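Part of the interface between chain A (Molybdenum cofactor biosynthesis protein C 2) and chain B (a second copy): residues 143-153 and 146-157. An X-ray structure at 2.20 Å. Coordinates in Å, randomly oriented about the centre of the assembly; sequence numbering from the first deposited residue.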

ATOM      1  N   ASP A 143     -28.476  -8.082   3.807  1.00 42.98           N
ATOM      2  CA  ASP A 143     -28.810  -8.705   2.525  1.00 42.25           C
ATOM      3  C   ASP A 143     -27.586  -9.372   1.889  1.00 40.86           C
ATOM      4  O   ASP A 143     -26.968  -8.818   0.991  1.00 41.09           O
ATOM      5  CB  ASP A 143     -29.427  -7.676   1.570  1.00 41.53           C
ATOM      6  CG  ASP A 143     -30.057  -8.315   0.337  1.00 43.38           C
ATOM      7  OD1 ASP A 143     -30.620  -9.419   0.450  1.00 45.28           O
ATOM      8  OD2 ASP A 143     -29.995  -7.713  -0.757  1.00 42.71           O
ATOM      9  N   PRO A 144     -27.245 -10.583   2.352  1.00 40.37           N
ATOM     10  CA  PRO A 144     -26.035 -11.258   1.878  1.00 38.38           C
ATOM     11  C   PRO A 144     -26.108 -11.682   0.407  1.00 38.26           C
ATOM     12  O   PRO A 144     -25.069 -11.825  -0.241  1.00 37.25           O
ATOM     13  CB  PRO A 144     -25.915 -12.459   2.819  1.00 38.07           C
ATOM     14  CG  PRO A 144     -27.302 -12.702   3.291  1.00 39.73           C
ATOM     15  CD  PRO A 144     -27.930 -11.356   3.403  1.00 39.39           C
ATOM     16  N   GLY A 145     -27.315 -11.837  -0.127  1.00 34.79           N
ATOM     17  CA  GLY A 145     -27.483 -12.172  -1.538  1.00 35.57           C
ATOM     18  C   GLY A 145     -27.391 -11.006  -2.511  1.00 35.15           C
ATOM     19  O   GLY A 145     -27.485 -11.204  -3.725  1.00 33.61           O
ATOM     20  N   ALA A 146     -27.213  -9.790  -1.991  1.00 33.25           N
ATOM     21  CA  ALA A 146     -27.066  -8.601  -2.839  1.00 34.05           C
ATOM     22  C   ALA A 146     -26.042  -8.813  -3.973  1.00 35.37           C
ATOM     23  O   ALA A 146     -24.996  -9.440  -3.754  1.00 37.07           O
ATOM     24  CB  ALA A 146     -26.696  -7.393  -1.986  1.00 31.85           C
ATOM     25  N   LEU A 147     -26.355  -8.299  -5.166  1.00 36.41           N
ATOM     26  CA  LEU A 147     -25.569  -8.518  -6.408  1.00 37.91           C
ATOM     27  C   LEU A 147     -24.925  -7.232  -6.884  1.00 37.01           C
ATOM     28  O   LEU A 147     -25.506  -6.155  -6.696  1.00 36.57           O
ATOM     29  CB  LEU A 147     -26.493  -8.976  -7.552  1.00 40.37           C
ATOM     30  CG  LEU A 147     -26.960 -10.430  -7.647  1.00 43.87           C
ATOM     31  CD1 LEU A 147     -28.301 -10.534  -8.366  1.00 46.30           C
ATOM     32  CD2 LEU A 147     -25.927 -11.240  -8.381  1.00 47.53           C
ATOM     33  N   ILE A 148     -23.742  -7.352  -7.499  1.00 34.43           N
ATOM     34  CA  ILE A 148     -23.073  -6.240  -8.185  1.00 34.85           C
ATOM     35  C   ILE A 148     -23.084  -6.544  -9.686  1.00 37.19           C
ATOM     36  O   ILE A 148     -22.510  -7.538 -10.145  1.00 37.37           O
ATOM     37  CB  ILE A 148     -21.608  -5.994  -7.668  1.00 34.43           C
ATOM     38  CG1 ILE A 148     -21.611  -5.572  -6.195  1.00 34.39           C
ATOM     39  CG2 ILE A 148     -20.915  -4.929  -8.489  1.00 33.66           C
ATOM     40  CD1 ILE A 148     -20.247  -5.683  -5.483  1.00 35.62           C
ATOM     41  N   ASP A 149     -23.748  -5.680 -10.441  1.00 38.45           N
ATOM     42  CA  ASP A 149     -24.111  -5.996 -11.806  1.00 41.70           C
ATOM     43  C   ASP A 149     -23.755  -4.886 -12.777  1.00 38.77           C
ATOM     44  O   ASP A 149     -23.671  -3.720 -12.401  1.00 36.81           O
ATOM     45  CB  ASP A 149     -25.619  -6.252 -11.868  1.00 45.79           C
ATOM     46  CG  ASP A 149     -25.976  -7.480 -12.672  1.00 49.72           C
ATOM     47  OD1 ASP A 149     -25.076  -8.297 -12.968  1.00 52.89           O
ATOM     48  OD2 ASP A 149     -27.171  -7.636 -12.998  1.00 52.08           O
ATOM     49  N   ASP A 150     -23.526  -5.269 -14.026  1.00 39.48           N
ATOM     50  CA  ASP A 150     -23.516  -4.330 -15.151  1.00 41.00           C
ATOM     51  C   ASP A 150     -22.448  -3.225 -14.994  1.00 36.33           C
ATOM     52  O   ASP A 150     -22.705  -2.050 -15.232  1.00 36.38           O
ATOM     53  CB  ASP A 150     -24.938  -3.748 -15.337  1.00 46.09           C
ATOM     54  CG  ASP A 150     -25.214  -3.254 -16.763  1.00 54.16           C
ATOM     55  OD1 ASP A 150     -24.628  -3.788 -17.731  1.00 57.06           O
ATOM     56  OD2 ASP A 150     -26.049  -2.332 -16.910  1.00 57.96           O
ATOM     57  N   ILE A 151     -21.250  -3.620 -14.588  1.00 34.67           N
ATOM     58  CA  ILE A 151     -20.107  -2.719 -14.557  1.00 34.67           C
ATOM     59  C   ILE A 151     -19.574  -2.524 -15.987  1.00 35.04           C
ATOM     60  O   ILE A 151     -19.182  -3.487 -16.657  1.00 37.46           O
ATOM     61  CB  ILE A 151     -19.000  -3.215 -13.558  1.00 33.34           C
ATOM     62  CG1 ILE A 151     -19.517  -3.157 -12.116  1.00 32.99           C
ATOM     63  CG2 ILE A 151     -17.709  -2.377 -13.680  1.00 32.10           C
ATOM     64  CD1 ILE A 151     -18.588  -3.809 -11.090  1.00 33.57           C
ATOM     65  N   ARG A 152     -19.575  -1.281 -16.455  1.00 37.56           N
ATOM     66  CA  ARG A 152     -19.281  -0.990 -17.864  1.00 38.52           C
ATOM     67  C   ARG A 152     -18.760   0.434 -18.079  1.00 38.39           C
ATOM     68  O   ARG A 152     -18.995   1.311 -17.247  1.00 37.14           O
ATOM     69  CB  ARG A 152     -20.549  -1.203 -18.703  1.00 42.04           C
ATOM     70  CG  ARG A 152     -21.624  -0.166 -18.430  1.00 44.08           C
ATOM     71  CD  ARG A 152     -23.020  -0.636 -18.799  1.00 45.19           C
ATOM     72  NE  ARG A 152     -23.981   0.460 -18.658  1.00 46.18           N
ATOM     73  CZ  ARG A 152     -24.575   0.809 -17.520  1.00 47.20           C
ATOM     74  NH1 ARG A 152     -24.324   0.145 -16.391  1.00 45.07           N
ATOM     75  NH2 ARG A 152     -25.432   1.830 -17.510  1.00 46.48           N
ATOM     76  N   VAL A 153     -18.042   0.645 -19.190  1.00 38.00           N
ATOM     77  CA  VAL A 153     -17.629   1.990 -19.614  1.00 40.14           C
ATOM     78  C   VAL A 153     -18.781   2.668 -20.365  1.00 42.42           C
ATOM     79  O   VAL A 153     -19.388   2.074 -21.260  1.00 44.37           O
ATOM     80  CB  VAL A 153     -16.352   1.975 -20.526  1.00 38.14           C
ATOM     81  CG1 VAL A 153     -15.956   3.396 -20.908  1.00 38.43           C
ATOM     82  CG2 VAL A 153     -15.184   1.285 -19.833  1.00 36.01           C
TER
ATOM     83  N   ALA B 146     -17.100  -4.849 -23.628  1.00 43.20           N
ATOM     84  CA  ALA B 146     -17.256  -5.916 -22.633  1.00 43.73           C
ATOM     85  C   ALA B 146     -17.752  -5.338 -21.312  1.00 43.97           C
ATOM     86  O   ALA B 146     -17.503  -4.169 -20.995  1.00 44.04           O
ATOM     87  CB  ALA B 146     -15.943  -6.677 -22.432  1.00 41.31           C
ATOM     88  N   LEU B 147     -18.482  -6.144 -20.556  1.00 42.44           N
ATOM     89  CA  LEU B 147     -18.959  -5.694 -19.262  1.00 44.85           C
ATOM     90  C   LEU B 147     -18.815  -6.757 -18.192  1.00 42.84           C
ATOM     91  O   LEU B 147     -18.676  -7.943 -18.490  1.00 44.37           O
ATOM     92  CB  LEU B 147     -20.395  -5.140 -19.345  1.00 47.14           C
ATOM     93  CG  LEU B 147     -21.638  -5.966 -19.676  1.00 48.92           C
ATOM     94  CD1 LEU B 147     -21.501  -6.697 -21.010  1.00 52.80           C
ATOM     95  CD2 LEU B 147     -22.020  -6.921 -18.545  1.00 49.07           C
ATOM     96  N   ILE B 148     -18.834  -6.303 -16.945  1.00 42.84           N
ATOM     97  CA  ILE B 148     -18.611  -7.150 -15.782  1.00 40.92           C
ATOM     98  C   ILE B 148     -19.944  -7.319 -15.053  1.00 40.86           C
ATOM     99  O   ILE B 148     -20.588  -6.341 -14.664  1.00 36.90           O
ATOM    100  CB  ILE B 148     -17.520  -6.550 -14.852  1.00 41.26           C
ATOM    101  CG1 ILE B 148     -16.150  -6.546 -15.556  1.00 40.13           C
ATOM    102  CG2 ILE B 148     -17.445  -7.320 -13.535  1.00 39.54           C
ATOM    103  CD1 ILE B 148     -15.103  -5.617 -14.909  1.00 39.13           C
ATOM    104  N   ASP B 149     -20.334  -8.575 -14.862  1.00 41.09           N
ATOM    105  CA  ASP B 149     -21.684  -8.913 -14.460  1.00 42.47           C
ATOM    106  C   ASP B 149     -21.706  -9.917 -13.309  1.00 40.42           C
ATOM    107  O   ASP B 149     -20.758 -10.695 -13.127  1.00 38.36           O
ATOM    108  CB  ASP B 149     -22.408  -9.537 -15.665  1.00 50.23           C
ATOM    109  CG  ASP B 149     -23.700  -8.821 -16.024  1.00 54.92           C
ATOM    110  OD1 ASP B 149     -24.028  -7.795 -15.386  1.00 57.27           O
ATOM    111  OD2 ASP B 149     -24.375  -9.288 -16.971  1.00 56.94           O
ATOM    112  N   ASP B 150     -22.801  -9.879 -12.547  1.00 37.56           N
ATOM    113  CA  ASP B 150     -23.212 -10.962 -11.650  1.00 38.28           C
ATOM    114  C   ASP B 150     -22.132 -11.334 -10.608  1.00 36.92           C
ATOM    115  O   ASP B 150     -21.861 -12.509 -10.349  1.00 35.23           O
ATOM    116  CB  ASP B 150     -23.654 -12.173 -12.492  1.00 43.38           C
ATOM    117  CG  ASP B 150     -24.773 -12.977 -11.849  1.00 50.88           C
ATOM    118  OD1 ASP B 150     -25.742 -12.386 -11.315  1.00 55.96           O
ATOM    119  OD2 ASP B 150     -24.697 -14.221 -11.904  1.00 55.40           O
ATOM    120  N   ILE B 151     -21.506 -10.316 -10.029  1.00 33.85           N
ATOM    121  CA  ILE B 151     -20.581 -10.537  -8.926  1.00 32.69           C
ATOM    122  C   ILE B 151     -21.375 -10.804  -7.648  1.00 32.35           C
ATOM    123  O   ILE B 151     -22.148  -9.965  -7.209  1.00 32.10           O
ATOM    124  CB  ILE B 151     -19.616  -9.343  -8.744  1.00 28.77           C
ATOM    125  CG1 ILE B 151     -18.677  -9.268  -9.953  1.00 27.36           C
ATOM    126  CG2 ILE B 151     -18.838  -9.467  -7.405  1.00 29.38           C
ATOM    127  CD1 ILE B 151     -17.963  -7.941 -10.119  1.00 24.95           C
ATOM    128  N   ARG B 152     -21.175 -11.972  -7.052  1.00 32.31           N
ATOM    129  CA  ARG B 152     -22.026 -12.401  -5.952  1.00 32.33           C
ATOM    130  C   ARG B 152     -21.362 -13.468  -5.088  1.00 31.14           C
ATOM    131  O   ARG B 152     -20.430 -14.164  -5.521  1.00 29.72           O
ATOM    132  CB  ARG B 152     -23.363 -12.922  -6.499  1.00 32.29           C
ATOM    133  CG  ARG B 152     -23.251 -14.290  -7.161  1.00 35.00           C
ATOM    134  CD  ARG B 152     -23.991 -14.368  -8.489  1.00 37.33           C
ATOM    135  NE  ARG B 152     -23.914 -15.720  -9.037  1.00 36.82           N
ATOM    136  CZ  ARG B 152     -23.014 -16.145  -9.927  1.00 36.06           C
ATOM    137  NH1 ARG B 152     -22.087 -15.332 -10.432  1.00 34.25           N
ATOM    138  NH2 ARG B 152     -23.053 -17.404 -10.325  1.00 35.72           N
ATOM    139  N   VAL B 153     -21.847 -13.583  -3.858  1.00 30.75           N
ATOM    140  CA  VAL B 153     -21.405 -14.649  -2.956  1.00 31.81           C
ATOM    141  C   VAL B 153     -22.131 -15.949  -3.291  1.00 32.71           C
ATOM    142  O   VAL B 153     -23.356 -15.981  -3.420  1.00 33.08           O
ATOM    143  CB  VAL B 153     -21.631 -14.277  -1.478  1.00 32.78           C
ATOM    144  CG1 VAL B 153     -21.295 -15.463  -0.551  1.00 32.53           C
ATOM    145  CG2 VAL B 153     -20.798 -13.032  -1.107  1.00 31.86           C
ATOM    146  N   LEU B 154     -21.359 -17.015  -3.437  1.00 33.52           N
ATOM    147  CA  LEU B 154     -21.903 -18.335  -3.750  1.00 36.79           C
ATOM    148  C   LEU B 154     -22.085 -19.214  -2.526  1.00 38.20           C
ATOM    149  O   LEU B 154     -23.000 -20.046  -2.485  1.00 40.59           O
ATOM    150  CB  LEU B 154     -20.979 -19.051  -4.738  1.00 37.05           C
ATOM    151  CG  LEU B 154     -21.352 -19.101  -6.218  1.00 39.23           C
ATOM    152  CD1 LEU B 154     -21.946 -17.794  -6.743  1.00 39.04           C
ATOM    153  CD2 LEU B 154     -20.150 -19.545  -7.029  1.00 36.33           C
ATOM    154  N   HIS B 155     -21.222 -19.029  -1.533  1.00 38.52           N
ATOM    155  CA  HIS B 155     -21.081 -19.986  -0.451  1.00 40.15           C
ATOM    156  C   HIS B 155     -20.228 -19.421   0.656  1.00 41.74           C
ATOM    157  O   HIS B 155     -19.211 -18.770   0.389  1.00 39.82           O
ATOM    158  CB  HIS B 155     -20.455 -21.269  -1.006  1.00 41.14           C
ATOM    159  CG  HIS B 155     -20.342 -22.383  -0.005  1.00 47.57           C
ATOM    160  ND1 HIS B 155     -21.317 -23.294   0.176  1.00 51.12           N
ATOM    161  CD2 HIS B 155     -19.312 -22.723   0.877  1.00 51.36           C
ATOM    162  CE1 HIS B 155     -20.939 -24.173   1.129  1.00 52.47           C
ATOM    163  NE2 HIS B 155     -19.712 -23.819   1.559  1.00 54.88           N
ATOM    164  N   LYS B 156     -20.651 -19.660   1.902  1.00 41.79           N
ATOM    165  CA  LYS B 156     -19.892 -19.320   3.107  1.00 46.04           C
ATOM    166  C   LYS B 156     -20.009 -20.463   4.106  1.00 52.08           C
ATOM    167  O   LYS B 156     -21.108 -20.976   4.351  1.00 50.77           O
ATOM    168  CB  LYS B 156     -20.417 -18.051   3.779  1.00 45.50           C
ATOM    169  CG  LYS B 156     -20.393 -16.784   2.936  1.00 47.91           C
ATOM    170  CD  LYS B 156     -21.034 -15.621   3.701  1.00 47.43           C
ATOM    171  CE  LYS B 156     -22.557 -15.743   3.728  1.00 49.89           C
ATOM    172  NZ  LYS B 156     -23.200 -14.720   4.613  1.00 52.11           N
ATOM    173  N   GLU B 157     -18.880 -20.839   4.699  1.00 57.21           N
ATOM    174  CA  GLU B 157     -18.813 -22.006   5.574  1.00 61.56           C
ATOM    175  C   GLU B 157     -17.820 -21.780   6.716  1.00 62.92           C
ATOM    176  O   GLU B 157     -17.941 -22.376   7.791  1.00 66.97           O
ATOM    177  CB  GLU B 157     -18.410 -23.223   4.744  1.00 63.76           C
ATOM    178  CG  GLU B 157     -18.691 -24.573   5.368  1.00 67.33           C
ATOM    179  CD  GLU B 157     -18.163 -25.721   4.517  1.00 73.93           C
ATOM    180  OE1 GLU B 157     -17.808 -26.772   5.095  1.00 78.52           O
ATOM    181  OE2 GLU B 157     -18.094 -25.577   3.272  1.00 74.39           O
TER
HETATM  182  O   HOH W   1     -17.443  -1.686 -21.211  1.00 45.51           O

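Two copies of the same strand run antiparallel, their axes 4.6 Å apart at closest approach, about a near-twofold centre where D149(A) faces D149(B); together the stretches bury 644 Å². The backbone pairing is compact. I148(A) N gives a hydrogen bond to I151(B) O (3.1 Å) and I148(A) O accepts one from I151(B) N (3.0 Å); the near-twofold-related pair joins I151(A) N to I148(B) O (2.8 Å) and I148(B) N to I151(A) O (2.9 Å).

Between these bridges D150 has positive phi and psi in both chains; its CA-to-CB bond points away overall, though CB still touches the partner. The aspartates before it fill the space. D149(A) OD1 accepts from D150(B) N at 2.8 Å, and D149(B) OD1 accepts from D150(A) N at 2.9 Å, so a short carboxylate stands in for a backbone carbonyl. D149(A) OD1 and D149(B) OD1 also lie 2.7 Å apart.

The buried isoleucines supply the apolar packing. Their CA-to-CB bonds point sideways, and each I148 sits beside the partner's I151: I148(A) CB is 4.0 Å from I151(B) CB, and I151(A) CB is 3.9 Å from I148(B) CB. Beta-branching makes all four broad near the backbone, but only the I151 pair meets at its tips, I151(A) CD1 to I151(B) CD1 at 4.3 Å.

The leucines fit differently at the two ends. L147(A), rotamer m,t, pushes CD2 into the hollow between R152(B) CB (3.6 Å) and D150(B) OD1 (3.2 Å), using the aliphatic base of an arginine whose end leads away; R152(B) NH1 donates a hydrogen bond to D150(B) O at 2.8 Å. L147(B), rotamer p,m, lays its CB 3.4 Å from I151(A) O and 4.0 Å from R152(A) CB. Beyond the L147(A) end, the long K156(B) chain reaches toward the compact proline ring, K156(B) NZ lying 4.0 Å from P144(A) CB.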